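Local coordinates for protein MATE family efflux transporter (Vibrio cholerae, PDB 6IDP) that probably exports drugs and other toxic compounds across the bacterial membrane as a MATE-family multidrug transporter, with conformational changes that depend on protons, at residues A[208-211]-A[212-216]. Numbering follows the deposited sequence.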
loop_
_atom_site.group_PDB
_atom_site.type_symbol
_atom_site.label_atom_id
_atom_site.label_comp_id
_atom_site.label_asym_id
_atom_site.label_seq_id
_atom_site.Cartn_x
_atom_site.Cartn_y
_atom_site.Cartn_z
ATOM N N ALA A 208 11.910 18.208 -0.222
ATOM C CA ALA A 208 11.155 19.414 -0.550
ATOM C C ALA A 208 11.964 20.438 -1.362
ATOM O O ALA A 208 11.445 20.986 -2.334
ATOM C CB ALA A 208 10.605 20.058 0.722
ATOM N N PRO A 209 13.226 20.712 -0.974
ATOM C CA PRO A 209 13.966 21.650 -1.830
ATOM C C PRO A 209 14.309 21.066 -3.199
ATOM O O PRO A 209 14.437 21.820 -4.164
ATOM C CB PRO A 209 15.239 21.936 -1.025
ATOM C CG PRO A 209 15.376 20.780 -0.091
ATOM C CD PRO A 209 13.978 20.383 0.251
ATOM N N LYS A 210 14.462 19.749 -3.278
ATOM C CA LYS A 210 14.740 19.099 -4.553
ATOM C C LYS A 210 13.527 19.190 -5.476
ATOM O O LYS A 210 13.660 19.442 -6.675
ATOM C CB LYS A 210 15.144 17.642 -4.338
ATOM C CG LYS A 210 16.601 17.452 -3.931
ATOM C CD LYS A 210 16.826 16.079 -3.315
ATOM C CE LYS A 210 18.298 15.694 -3.326
ATOM N NZ LYS A 210 19.166 16.750 -2.740
ATOM N N VAL A 211 12.343 18.991 -4.906
ATOM C CA VAL A 211 11.103 19.096 -5.662
ATOM C C VAL A 211 10.906 20.524 -6.179
ATOM O O VAL A 211 10.510 20.732 -7.329
ATOM C CB VAL A 211 9.895 18.661 -4.803
ATOM C CG1 VAL A 211 8.588 19.089 -5.441
ATOM C CG2 VAL A 211 9.918 17.152 -4.590
ATOM N N ALA A 212 11.213 21.504 -5.337
ATOM C CA ALA A 212 11.089 22.905 -5.716
ATOM C C ALA A 212 12.112 23.297 -6.784
ATOM O O ALA A 212 11.789 24.028 -7.720
ATOM C CB ALA A 212 11.237 23.791 -4.497
ATOM N N GLN A 213 13.343 22.812 -6.633
ATOM C CA GLN A 213 14.420 23.104 -7.578
ATOM C C GLN A 213 14.078 22.593 -8.977
ATOM O O GLN A 213 14.413 23.224 -9.982
ATOM C CB GLN A 213 15.736 22.484 -7.093
ATOM C CG GLN A 213 16.983 22.952 -7.833
ATOM C CD GLN A 213 17.228 22.216 -9.139
ATOM O OE1 GLN A 213 16.882 21.043 -9.279
ATOM N NE2 GLN A 213 17.826 22.907 -10.105
ATOM N N ARG A 214 13.407 21.447 -9.030
ATOM C CA ARG A 214 13.012 20.838 -10.292
ATOM C C ARG A 214 11.689 21.410 -10.789
ATOM O O ARG A 214 11.191 21.009 -11.843
ATOM C CB ARG A 214 12.906 19.320 -10.141
ATOM C CG ARG A 214 14.237 18.633 -9.905
ATOM C CD ARG A 214 14.045 17.144 -9.713
ATOM N NE ARG A 214 15.311 16.429 -9.610
ATOM C CZ ARG A 214 15.816 15.963 -8.473
ATOM N NH1 ARG A 214 15.158 16.131 -7.335
ATOM N NH2 ARG A 214 16.977 15.324 -8.476
ATOM N N GLN A 215 11.138 22.344 -10.015
ATOM C CA GLN A 215 9.892 23.033 -10.352
ATOM C C GLN A 215 8.735 22.058 -10.533
ATOM O O GLN A 215 7.956 22.164 -11.479
ATOM C CB GLN A 215 10.076 23.893 -11.611
ATOM C CG GLN A 215 10.963 25.107 -11.382
ATOM C CD GLN A 215 11.302 25.846 -12.663
ATOM O OE1 GLN A 215 10.583 25.755 -13.658
ATOM N NE2 GLN A 215 12.408 26.579 -12.645
ATOM N N TRP A 216 8.630 21.109 -9.609
ATOM C CA TRP A 216 7.542 20.138 -9.624
ATOM C C TRP A 216 6.377 20.616 -8.766
ATOM O O TRP A 216 5.305 20.010 -8.756
ATOM C CB TRP A 216 8.042 18.775 -9.147
ATOM C CG TRP A 216 8.962 18.119 -10.127
ATOM C CD1 TRP A 216 9.192 18.503 -11.418
ATOM C CD2 TRP A 216 9.777 16.962 -9.901
ATOM N NE1 TRP A 216 10.097 17.655 -12.007
ATOM C CE2 TRP A 216 10.472 16.702 -11.099
ATOM C CE3 TRP A 216 9.986 16.124 -8.803
ATOM C CZ2 TRP A 216 11.358 15.634 -11.228
ATOM C CZ3 TRP A 216 10.867 15.067 -8.934
ATOM C CH2 TRP A 216 11.541 14.830 -10.137
HETATM O O HOH W 1 16.704 18.825 -7.351
#
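The guanidinium of Arg214 reaches back beside Lys210, its NH1 lying 3.4 Å from Lys210 CB in an oblique approach, while a water sits over one guanidinium face, displaced toward the rim. The indole of Trp216 carries Arg214 CB on one face, again near the rim, and Val211 O approaches the ring obliquely. Arg214 runs extended from CG to NE, alongside Lys210 and pointing the same way; its CG passes 3.4 Å from Lys210 O. Lys210 O accepts hydrogen bonds from Arg214 N (3.1 Å) and from the water, whose oxygen also donates to Gln213 OE1 at 2.9 Å; the bend of Gln213 at chi2 (-83°) brings its amide round. Here helix 189-213 ends in a Schellman motif: Gln215 takes positive phi, Gln215 N bonds back to Ala212 O, and Trp216 N reaches Val211 O at 3.0 Å, nearly straight at 171°. With CG1 anti to the backbone N (chi1 166°), Val211 CG1 meets Trp216 CB at 3.8 Å, the hydrophobic contact that usually accompanies this motif, between the same two residues. Compact Val211 and broad Trp216 suit the side turned to Cys154 of helix 124-156; aliphatic parts of Lys210 and Arg214 can lie against Leu162, and the glutamines suit the exposed side. Lys210 NZ and Arg214 NH1, 6.1 Å apart, probably repel modestly at most, while the Arg214 guanidinium probably gains from the helix dipole's negative end.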